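Local coordinates for protein poly-gamma-glutamate hydrolase (Bacillus phage phiNIT1, PDB 3A9L) that hydrolyses the gamma-glutamyl linkages of bacterial poly-gamma-glutamate as a zinc-dependent peptidase of a bacteriophage, at residues A[34-44]-A[59-68]; A[103-114]-A[163-173]. All blocks are in the same frame, centred on the assembly; numbering follows the deposited sequence.

Interaction 1: residues A[34-44]-A[59-68]; sequences MIYFSPHAGGI and TGGSLYLFQG. With ZN (zinc ion), chain C.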
loop_
_atom_site.group_PDB
_atom_site.type_symbol
_atom_site.label_atom_id
_atom_site.label_comp_id
_atom_site.label_asym_id
_atom_site.label_seq_id
_atom_site.Cartn_x
_atom_site.Cartn_y
_atom_site.Cartn_z
ATOM N N MET A 34 3.864 -5.108 14.479
ATOM C CA MET A 34 3.562 -6.318 13.713
ATOM C C MET A 34 3.193 -6.078 12.243
ATOM O O MET A 34 2.400 -5.177 11.919
ATOM C CB MET A 34 2.427 -7.096 14.409
ATOM C CG MET A 34 2.040 -8.416 13.762
ATOM S SD MET A 34 3.427 -9.524 13.483
ATOM C CE MET A 34 3.565 -10.333 15.037
ATOM N N ILE A 35 3.753 -6.902 11.348
ATOM C CA ILE A 35 3.474 -6.774 9.927
ATOM C C ILE A 35 3.215 -8.179 9.340
ATOM O O ILE A 35 3.996 -9.091 9.544
ATOM C CB ILE A 35 4.649 -6.081 9.155
ATOM C CG1 ILE A 35 4.355 -6.026 7.654
ATOM C CG2 ILE A 35 6.003 -6.763 9.475
ATOM C CD1 ILE A 35 5.399 -5.258 6.797
ATOM N N TYR A 36 2.092 -8.327 8.653
ATOM C CA TYR A 36 1.744 -9.572 8.036
ATOM C C TYR A 36 1.932 -9.406 6.568
ATOM O O TYR A 36 1.460 -8.436 5.978
ATOM C CB TYR A 36 0.294 -9.899 8.333
ATOM C CG TYR A 36 0.029 -10.143 9.784
ATOM C CD1 TYR A 36 0.460 -11.320 10.389
ATOM C CD2 TYR A 36 -0.625 -9.193 10.566
ATOM C CE1 TYR A 36 0.209 -11.575 11.726
ATOM C CE2 TYR A 36 -0.859 -9.442 11.934
ATOM C CZ TYR A 36 -0.445 -10.647 12.480
ATOM O OH TYR A 36 -0.655 -10.926 13.808
ATOM N N PHE A 37 2.630 -10.350 5.958
ATOM C CA PHE A 37 3.034 -10.108 4.572
ATOM C C PHE A 37 3.367 -11.366 3.806
ATOM O O PHE A 37 3.573 -12.431 4.376
ATOM C CB PHE A 37 4.205 -9.112 4.526
ATOM C CG PHE A 37 5.534 -9.727 4.792
ATOM C CD1 PHE A 37 5.973 -9.960 6.104
ATOM C CD2 PHE A 37 6.348 -10.103 3.734
ATOM C CE1 PHE A 37 7.221 -10.558 6.336
ATOM C CE2 PHE A 37 7.591 -10.707 3.954
ATOM C CZ PHE A 37 8.024 -10.947 5.246
ATOM N N SER A 38 3.397 -11.236 2.486
ATOM C CA SER A 38 3.853 -12.315 1.638
ATOM C C SER A 38 4.658 -11.769 0.432
ATOM O O SER A 38 4.272 -10.773 -0.186
ATOM C CB SER A 38 2.694 -13.200 1.194
ATOM O OG SER A 38 3.170 -14.145 0.249
ATOM N N PRO A 39 5.813 -12.397 0.136
ATOM C CA PRO A 39 6.528 -12.046 -1.095
ATOM C C PRO A 39 5.978 -12.783 -2.322
ATOM O O PRO A 39 6.376 -12.486 -3.466
ATOM C CB PRO A 39 7.964 -12.493 -0.807
ATOM C CG PRO A 39 7.848 -13.620 0.179
ATOM C CD PRO A 39 6.592 -13.306 1.012
ATOM N N HIS A 40 5.107 -13.756 -2.051
ATOM C CA HIS A 40 4.546 -14.687 -3.052
ATOM C C HIS A 40 3.001 -14.629 -3.104
ATOM O O HIS A 40 2.292 -15.668 -3.136
ATOM C CB HIS A 40 5.119 -16.114 -2.832
ATOM C CG HIS A 40 6.620 -16.145 -2.686
ATOM N ND1 HIS A 40 7.286 -17.079 -1.923
ATOM C CD2 HIS A 40 7.579 -15.329 -3.188
ATOM C CE1 HIS A 40 8.583 -16.836 -1.946
ATOM N NE2 HIS A 40 8.786 -15.769 -2.700
ATOM N N ALA A 41 2.475 -13.399 -3.125
ATOM C CA ALA A 41 1.026 -13.181 -3.104
ATOM C C ALA A 41 0.381 -13.127 -4.503
ATOM O O ALA A 41 1.042 -13.381 -5.499
ATOM C CB ALA A 41 0.683 -11.934 -2.301
ATOM N N GLY A 42 -0.917 -12.814 -4.547
ATOM C CA GLY A 42 -1.696 -12.867 -5.791
ATOM C C GLY A 42 -1.677 -14.301 -6.259
ATOM O O GLY A 42 -1.871 -15.203 -5.453
ATOM N N GLY A 43 -1.418 -14.489 -7.551
ATOM C CA GLY A 43 -1.296 -15.801 -8.209
ATOM C C GLY A 43 -0.032 -16.645 -7.972
ATOM O O GLY A 43 -0.037 -17.841 -8.260
ATOM N N ILE A 44 1.049 -16.064 -7.440
ATOM C CA ILE A 44 2.284 -16.857 -7.168
ATOM C C ILE A 44 2.013 -18.026 -6.186
ATOM O O ILE A 44 2.287 -19.214 -6.498
ATOM C CB ILE A 44 3.486 -15.982 -6.685
ATOM C CG1 ILE A 44 3.623 -14.700 -7.512
ATOM C CG2 ILE A 44 4.802 -16.797 -6.694
ATOM C CD1 ILE A 44 4.426 -13.584 -6.839
ATOM N N THR A 59 -6.585 -7.690 12.956
ATOM C CA THR A 59 -5.524 -7.282 13.901
ATOM C C THR A 59 -5.184 -5.797 13.895
ATOM O O THR A 59 -4.772 -5.247 14.917
ATOM C CB THR A 59 -4.201 -8.063 13.646
ATOM O OG1 THR A 59 -3.795 -7.874 12.285
ATOM C CG2 THR A 59 -4.390 -9.579 13.873
ATOM N N GLY A 60 -5.329 -5.161 12.739
ATOM C CA GLY A 60 -4.768 -3.819 12.522
ATOM C C GLY A 60 -3.251 -3.861 12.330
ATOM O O GLY A 60 -2.563 -2.859 12.490
ATOM N N GLY A 61 -2.720 -5.052 12.019
ATOM C CA GLY A 61 -1.312 -5.208 11.674
ATOM C C GLY A 61 -1.037 -4.474 10.378
ATOM O O GLY A 61 -1.971 -4.188 9.646
ATOM N N SER A 62 0.225 -4.104 10.127
ATOM C CA SER A 62 0.611 -3.596 8.812
ATOM C C SER A 62 0.573 -4.772 7.811
ATOM O O SER A 62 0.556 -5.953 8.214
ATOM C CB SER A 62 2.013 -2.974 8.808
ATOM O OG SER A 62 2.192 -1.926 9.741
ATOM N N LEU A 63 0.536 -4.422 6.526
ATOM C CA LEU A 63 0.394 -5.350 5.414
ATOM C C LEU A 63 1.437 -5.024 4.362
ATOM O O LEU A 63 1.743 -3.852 4.109
ATOM C CB LEU A 63 -1.015 -5.203 4.798
ATOM C CG LEU A 63 -1.435 -5.829 3.458
ATOM C CD1 LEU A 63 -2.954 -6.090 3.393
ATOM C CD2 LEU A 63 -0.967 -5.020 2.236
ATOM N N TYR A 64 1.979 -6.070 3.736
ATOM C CA TYR A 64 2.779 -5.906 2.522
ATOM C C TYR A 64 2.507 -7.117 1.684
ATOM O O TYR A 64 2.508 -8.213 2.238
ATOM C CB TYR A 64 4.265 -5.869 2.841
ATOM C CG TYR A 64 5.126 -5.955 1.596
ATOM C CD1 TYR A 64 5.475 -7.202 1.048
ATOM C CD2 TYR A 64 5.583 -4.817 0.971
ATOM C CE1 TYR A 64 6.243 -7.290 -0.060
ATOM C CE2 TYR A 64 6.377 -4.898 -0.149
ATOM C CZ TYR A 64 6.688 -6.128 -0.658
ATOM O OH TYR A 64 7.444 -6.234 -1.778
ATOM N N LEU A 65 2.297 -6.925 0.376
ATOM C CA LEU A 65 2.079 -8.040 -0.575
ATOM C C LEU A 65 2.771 -7.805 -1.901
ATOM O O LEU A 65 2.477 -6.822 -2.584
ATOM C CB LEU A 65 0.594 -8.167 -0.895
ATOM C CG LEU A 65 -0.437 -8.438 0.158
ATOM C CD1 LEU A 65 -1.769 -8.318 -0.511
ATOM C CD2 LEU A 65 -0.241 -9.856 0.745
ATOM N N PHE A 66 3.677 -8.694 -2.282
ATOM C CA PHE A 66 4.232 -8.677 -3.649
ATOM C C PHE A 66 3.427 -9.696 -4.400
ATOM O O PHE A 66 3.495 -10.887 -4.080
ATOM C CB PHE A 66 5.735 -9.037 -3.665
ATOM C CG PHE A 66 6.372 -8.940 -5.027
ATOM C CD1 PHE A 66 6.375 -10.057 -5.885
ATOM C CD2 PHE A 66 7.003 -7.771 -5.452
ATOM C CE1 PHE A 66 6.945 -9.984 -7.159
ATOM C CE2 PHE A 66 7.579 -7.699 -6.719
ATOM C CZ PHE A 66 7.554 -8.814 -7.572
ATOM N N GLN A 67 2.618 -9.220 -5.356
ATOM C CA GLN A 67 1.542 -10.047 -5.939
ATOM C C GLN A 67 1.791 -10.375 -7.400
ATOM O O GLN A 67 2.045 -9.459 -8.179
ATOM C CB GLN A 67 0.197 -9.289 -5.866
ATOM C CG GLN A 67 -0.397 -9.065 -4.460
ATOM C CD GLN A 67 -1.901 -8.784 -4.514
ATOM O OE1 GLN A 67 -2.703 -9.605 -4.085
ATOM N NE2 GLN A 67 -2.282 -7.669 -5.108
ATOM N N GLY A 68 1.699 -11.666 -7.763
ATOM C CA GLY A 68 1.563 -12.068 -9.170
ATOM C C GLY A 68 0.172 -11.787 -9.723
ATOM O O GLY A 68 -0.830 -12.026 -9.043
HETATM ZN ZN ZN C . 6.536 -18.838 -0.857
HETATM O O HOH W 1 6.437 -21.040 -0.288
#

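Interaction 2: residues A[103-114]-A[163-173]; sequences HGYKDDYNKNTL and QLEISSAQRRA. With ZN (zinc ion), chain C.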
loop_
_atom_site.group_PDB
_atom_site.type_symbol
_atom_site.label_atom_id
_atom_site.label_comp_id
_atom_site.label_asym_id
_atom_site.label_seq_id
_atom_site.Cartn_x
_atom_site.Cartn_y
_atom_site.Cartn_z
ATOM N N HIS A 103 3.002 -18.250 3.212
ATOM C CA HIS A 103 3.508 -18.971 2.032
ATOM C C HIS A 103 2.651 -20.111 1.609
ATOM O O HIS A 103 1.866 -20.664 2.395
ATOM C CB HIS A 103 4.928 -19.483 2.268
ATOM C CG HIS A 103 5.962 -18.401 2.235
ATOM N ND1 HIS A 103 6.647 -18.072 1.091
ATOM C CD2 HIS A 103 6.407 -17.559 3.202
ATOM C CE1 HIS A 103 7.473 -17.072 1.352
ATOM N NE2 HIS A 103 7.350 -16.748 2.626
ATOM N N GLY A 104 2.779 -20.467 0.336
ATOM C CA GLY A 104 2.063 -21.640 -0.185
ATOM C C GLY A 104 3.034 -22.717 -0.674
ATOM O O GLY A 104 3.987 -22.414 -1.386
ATOM N N TYR A 105 2.820 -23.972 -0.284
ATOM C CA TYR A 105 3.669 -25.036 -0.831
ATOM C C TYR A 105 2.766 -26.080 -1.466
ATOM O O TYR A 105 1.585 -26.152 -1.127
ATOM C CB TYR A 105 4.658 -25.617 0.226
ATOM C CG TYR A 105 4.038 -26.563 1.234
ATOM C CD1 TYR A 105 3.976 -27.936 0.985
ATOM C CD2 TYR A 105 3.506 -26.087 2.441
ATOM C CE1 TYR A 105 3.392 -28.815 1.919
ATOM C CE2 TYR A 105 2.929 -26.961 3.384
ATOM C CZ TYR A 105 2.878 -28.317 3.114
ATOM O OH TYR A 105 2.305 -29.171 4.030
ATOM N N LYS A 106 3.314 -26.851 -2.409
ATOM C CA LYS A 106 2.556 -27.844 -3.152
ATOM C C LYS A 106 2.338 -29.134 -2.361
ATOM O O LYS A 106 3.280 -29.840 -1.973
ATOM C CB LYS A 106 3.226 -28.143 -4.504
ATOM C CG LYS A 106 2.273 -28.704 -5.581
ATOM C CD LYS A 106 2.743 -28.282 -6.974
ATOM C CE LYS A 106 1.660 -28.429 -8.021
ATOM N NZ LYS A 106 1.203 -29.837 -8.149
ATOM N N ASP A 107 1.079 -29.387 -2.061
ATOM C CA ASP A 107 0.658 -30.702 -1.613
ATOM C C ASP A 107 -0.826 -30.634 -1.752
ATOM O O ASP A 107 -1.507 -30.128 -0.875
ATOM C CB ASP A 107 1.055 -31.016 -0.166
ATOM C CG ASP A 107 0.714 -32.449 0.230
ATOM O OD1 ASP A 107 0.210 -33.214 -0.643
ATOM O OD2 ASP A 107 0.938 -32.811 1.403
ATOM N N ASP A 108 -1.318 -31.113 -2.885
ATOM C CA ASP A 108 -2.751 -31.135 -3.139
ATOM C C ASP A 108 -3.426 -32.264 -2.371
ATOM O O ASP A 108 -4.655 -32.403 -2.404
ATOM C CB ASP A 108 -3.004 -31.345 -4.634
ATOM C CG ASP A 108 -2.658 -30.128 -5.472
ATOM O OD1 ASP A 108 -3.060 -29.006 -5.109
ATOM O OD2 ASP A 108 -2.017 -30.311 -6.531
ATOM N N TYR A 109 -2.627 -33.080 -1.696
ATOM C CA TYR A 109 -3.148 -34.307 -1.098
ATOM C C TYR A 109 -3.282 -34.288 0.435
ATOM O O TYR A 109 -3.914 -35.168 1.022
ATOM C CB TYR A 109 -2.351 -35.511 -1.607
ATOM C CG TYR A 109 -2.629 -35.783 -3.070
ATOM C CD1 TYR A 109 -3.759 -36.503 -3.461
ATOM C CD2 TYR A 109 -1.768 -35.308 -4.067
ATOM C CE1 TYR A 109 -4.036 -36.737 -4.809
ATOM C CE2 TYR A 109 -2.035 -35.544 -5.427
ATOM C CZ TYR A 109 -3.171 -36.252 -5.783
ATOM O OH TYR A 109 -3.442 -36.490 -7.102
ATOM N N ASN A 110 -2.699 -33.279 1.077
ATOM C CA ASN A 110 -2.805 -33.146 2.535
ATOM C C ASN A 110 -2.946 -31.718 2.914
ATOM O O ASN A 110 -2.173 -30.888 2.458
ATOM C CB ASN A 110 -1.548 -33.632 3.250
ATOM C CG ASN A 110 -1.180 -35.000 2.863
ATOM O OD1 ASN A 110 -1.731 -35.958 3.386
ATOM N ND2 ASN A 110 -0.255 -35.120 1.924
ATOM N N LYS A 111 -3.903 -31.470 3.801
ATOM C CA LYS A 111 -4.028 -30.195 4.492
ATOM C C LYS A 111 -3.064 -30.111 5.670
ATOM O O LYS A 111 -3.180 -30.868 6.655
ATOM C CB LYS A 111 -5.470 -29.993 4.952
ATOM C CG LYS A 111 -6.452 -29.852 3.795
ATOM C CD LYS A 111 -7.668 -29.005 4.194
ATOM C CE LYS A 111 -8.407 -29.620 5.386
ATOM N NZ LYS A 111 -9.789 -29.060 5.493
ATOM N N ASN A 112 -2.114 -29.183 5.559
ATOM C CA ASN A 112 -1.141 -28.969 6.593
ATOM C C ASN A 112 -0.534 -27.582 6.548
ATOM O O ASN A 112 -0.462 -26.957 5.480
ATOM C CB ASN A 112 -0.034 -30.028 6.495
ATOM C CG ASN A 112 0.613 -30.278 7.806
ATOM O OD1 ASN A 112 0.230 -29.705 8.804
ATOM N ND2 ASN A 112 1.608 -31.150 7.824
ATOM N N THR A 113 -0.081 -27.132 7.713
ATOM C CA THR A 113 0.696 -25.917 7.860
ATOM C C THR A 113 1.983 -26.205 8.649
ATOM O O THR A 113 1.926 -26.777 9.737
ATOM C CB THR A 113 -0.117 -24.807 8.565
ATOM O OG1 THR A 113 -1.275 -24.487 7.765
ATOM C CG2 THR A 113 0.743 -23.561 8.755
ATOM N N LEU A 114 3.115 -25.786 8.067
ATOM C CA LEU A 114 4.454 -25.997 8.601
ATOM C C LEU A 114 5.013 -24.642 9.005
ATOM O O LEU A 114 5.278 -23.772 8.152
ATOM C CB LEU A 114 5.365 -26.695 7.565
ATOM C CG LEU A 114 4.791 -27.936 6.849
ATOM C CD1 LEU A 114 5.665 -28.359 5.679
ATOM C CD2 LEU A 114 4.607 -29.100 7.833
ATOM N N GLN A 163 7.367 -17.902 9.969
ATOM C CA GLN A 163 6.979 -18.246 8.634
ATOM C C GLN A 163 5.875 -19.330 8.642
ATOM O O GLN A 163 6.025 -20.384 9.299
ATOM C CB GLN A 163 8.213 -18.747 7.854
ATOM C CG GLN A 163 7.847 -19.135 6.440
ATOM C CD GLN A 163 9.010 -19.699 5.646
ATOM O OE1 GLN A 163 9.566 -19.009 4.821
ATOM N NE2 GLN A 163 9.356 -20.981 5.880
ATOM N N LEU A 164 4.789 -19.099 7.902
ATOM C CA LEU A 164 3.807 -20.160 7.690
ATOM C C LEU A 164 3.860 -20.671 6.264
ATOM O O LEU A 164 3.792 -19.911 5.331
ATOM C CB LEU A 164 2.364 -19.718 8.011
ATOM C CG LEU A 164 1.964 -19.407 9.466
ATOM C CD1 LEU A 164 2.626 -18.140 9.971
ATOM C CD2 LEU A 164 0.436 -19.268 9.578
ATOM N N GLU A 165 3.970 -21.975 6.093
ATOM C CA GLU A 165 3.981 -22.523 4.737
ATOM C C GLU A 165 2.750 -23.408 4.631
ATOM O O GLU A 165 2.685 -24.460 5.282
ATOM C CB GLU A 165 5.295 -23.279 4.492
ATOM C CG GLU A 165 6.545 -22.366 4.204
ATOM C CD GLU A 165 6.862 -22.182 2.725
ATOM O OE1 GLU A 165 6.150 -22.721 1.882
ATOM O OE2 GLU A 165 7.819 -21.468 2.392
ATOM N N ILE A 166 1.762 -22.952 3.840
ATOM C CA ILE A 166 0.457 -23.563 3.804
ATOM C C ILE A 166 0.275 -24.394 2.530
ATOM O O ILE A 166 0.474 -23.902 1.421
ATOM C CB ILE A 166 -0.649 -22.470 3.915
ATOM C CG1 ILE A 166 -0.210 -21.374 4.911
ATOM C CG2 ILE A 166 -1.965 -23.077 4.351
ATOM C CD1 ILE A 166 -1.259 -20.303 5.062
ATOM N N SER A 167 -0.107 -25.649 2.706
ATOM C CA SER A 167 -0.200 -26.603 1.594
ATOM C C SER A 167 -1.313 -26.192 0.632
ATOM O O SER A 167 -2.273 -25.530 1.034
ATOM C CB SER A 167 -0.476 -28.013 2.109
ATOM O OG SER A 167 -1.816 -28.104 2.568
ATOM N N SER A 168 -1.168 -26.598 -0.625
ATOM C CA SER A 168 -2.096 -26.224 -1.671
ATOM C C SER A 168 -3.489 -26.768 -1.381
ATOM O O SER A 168 -4.481 -26.114 -1.719
ATOM C CB SER A 168 -1.606 -26.683 -3.056
ATOM O OG SER A 168 -1.301 -28.067 -3.073
ATOM N N ALA A 169 -3.558 -27.953 -0.769
ATOM C CA ALA A 169 -4.832 -28.541 -0.339
ATOM C C ALA A 169 -5.509 -27.643 0.681
ATOM O O ALA A 169 -6.746 -27.452 0.656
ATOM C CB ALA A 169 -4.613 -29.889 0.263
ATOM N N GLN A 170 -4.705 -27.092 1.591
ATOM C CA GLN A 170 -5.273 -26.343 2.703
ATOM C C GLN A 170 -5.856 -25.015 2.228
ATOM O O GLN A 170 -6.965 -24.608 2.654
ATOM C CB GLN A 170 -4.245 -26.117 3.819
ATOM C CG GLN A 170 -4.755 -25.132 4.917
ATOM C CD GLN A 170 -5.951 -25.649 5.697
ATOM O OE1 GLN A 170 -5.801 -26.378 6.673
ATOM N NE2 GLN A 170 -7.143 -25.250 5.293
ATOM N N ARG A 171 -5.077 -24.333 1.388
ATOM C CA ARG A 171 -5.478 -23.097 0.730
ATOM C C ARG A 171 -6.681 -23.287 -0.209
ATOM O O ARG A 171 -7.529 -22.398 -0.291
ATOM C CB ARG A 171 -4.294 -22.482 -0.007
ATOM C CG ARG A 171 -3.088 -22.205 0.886
ATOM C CD ARG A 171 -1.896 -21.629 0.110
ATOM N NE ARG A 171 -1.113 -22.644 -0.570
ATOM C CZ ARG A 171 -0.889 -22.667 -1.887
ATOM N NH1 ARG A 171 -1.363 -21.704 -2.700
ATOM N NH2 ARG A 171 -0.159 -23.638 -2.395
ATOM N N ARG A 172 -6.787 -24.437 -0.883
ATOM C CA ARG A 172 -7.997 -24.738 -1.632
ATOM C C ARG A 172 -9.209 -24.857 -0.703
ATOM O O ARG A 172 -10.295 -24.461 -1.095
ATOM C CB ARG A 172 -7.874 -25.971 -2.559
ATOM C CG ARG A 172 -7.327 -25.661 -3.947
ATOM C CD ARG A 172 -7.354 -26.872 -4.860
ATOM N NE ARG A 172 -6.085 -27.145 -5.548
ATOM C CZ ARG A 172 -5.649 -26.584 -6.680
ATOM N NH1 ARG A 172 -6.343 -25.640 -7.320
ATOM N NH2 ARG A 172 -4.483 -26.966 -7.174
ATOM N N ALA A 173 -8.998 -25.318 0.541
ATOM C CA ALA A 173 -10.087 -25.466 1.497
ATOM C C ALA A 173 -10.510 -24.139 2.162
ATOM O O ALA A 173 -11.563 -24.078 2.770
ATOM C CB ALA A 173 -9.781 -26.570 2.545
HETATM ZN ZN ZN C . 6.536 -18.838 -0.857
HETATM O O HOH W 2 9.178 -16.210 4.752
HETATM O O HOH W 1 6.437 -21.040 -0.288
HETATM O O HOH W 3 -3.052 -26.429 7.915
HETATM O O HOH W 4 7.593 -22.487 7.779
#

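Interaction 1: residues A[34-44]-A[59-68]
Tyr64 and Phe37 meet at CB on one face of two parallel strands, 34-38 and 62-68 (CB to CB 3.7 Å), and their side chains cross at a slant. With CG anti to the backbone N (chi1 170°), Tyr64 runs beside Ile35, whose CD1 tip packs on Tyr64 CB. The Phe37 ring starts from the tight position between N and carbonyl carbon (chi1 81°) and leans away from the neighbouring strand.

On the other face, Tyr36 reaches across to the C-terminal end of helix 48-59: its CE2 packs 3.3 Å from Thr59 OG1, a hydroxyl hydrogen-bonded with Val55 O and accepting from Gly61 N in an ST turn. Gly61 CA fits at the ring edge, a spot with no room for a side chain. Met34 SD lies over one ring face, toward the rim. Further along, the short Ala41 methyl leaves room for its neighbours: Ala41 CB is 3.8 Å from Leu65 CD2 and 3.7 Å from Gln67 CG.

The parallel ladder, with one weak rung from Tyr64 N to Tyr36 O, runs up to Phe66 N to Ser38 O (3.0 Å, 169°). A beta bulge at Pro39 and His40 then shifts the register by one, so Ala41 N takes up Phe66 O. The bulge turns His40 away from the strand pair, and its ND1 binds zinc at 2.2 Å. Past it, Ile44 folds back over the bare Gly68, Ile44 CD1 3.5 Å from Gly68 N and at the edge of the Phe66 ring.

The pair opens and closes a beta-alpha-beta unit through helix 48-59, whose Ile52 packs on Ser38 and Leu65; strands 98-105 and 23-29 flank it within the sheet.

Interaction 2: residues A[103-114]-A[163-173]
His103 and Glu165 are neighbours on adjacent parallel strands, with their side chains on the same face of the sheet, and bury the most surface here. Glu165 bends sharply at chi2 (-97°), which lays its carboxylate against the histidine: Glu165 CD is 3.4 Å from His103 CB, and the two planes are only 17° apart. His103 ND1 binds zinc at 2.1 Å. A zinc-bound water also donates to Glu165 OE1 at 2.8 Å and to Gly104 O, tying the carboxylate to the metal's first shell. At the other end of the imidazole, a weak bond from NE2 reaches a water that Gln163 OE1 holds; Asn151 is a further partner of that amide.

Lys111, third in buried surface, lays its aliphatic chain along the side of helix 168-173, over Ala169 and Gln170 to Ala173 (Lys111 CD to Ala173 CB 3.6 Å), and carries its amine on to a salt bridge with Glu191.

Between these ends Ser167 knots the loop to the helix. It is the N-cap, accepting from Gln170 N and Asn112 N, while Ser167 OG donates to Asn110 O (2.8 Å), in the carbonyl plane and on a lone pair; its CB rests over the Tyr105 ring face. Ser168 OG and Arg172 NH2 grip Asp108 OD1 from opposite faces of the carboxylate.

Strand 162-167, parallel to 98-105 on one side and antiparallel to 113-116 on the other, thus sets Glu165 beside the zinc-bound water, at the C-terminal ends of the parallel strands 98-105 and 162-167, a placement consistent with the zinc-exopeptidase clan.

Overall arrangement
The centres of interactions 1 and 2 lie about 17 Å apart on one mixed sheet, where strands 34-42 and 98-105 are neighbours. They follow in series along the chain: 34-44 and 59-68 close the beta-alpha-beta unit before 103-114 opens the second contact, whose partner comes some fifty residues later. Both run to the zinc. His40 from interaction 1 and His103 from interaction 2 bring their ND1 atoms within 3.2 Å of each other on the ion, Glu45 completes the protein ligands, and one metal-bound water belongs to both contacts. The metal site is therefore assembled at the seam between two neighbouring parts of the sheet.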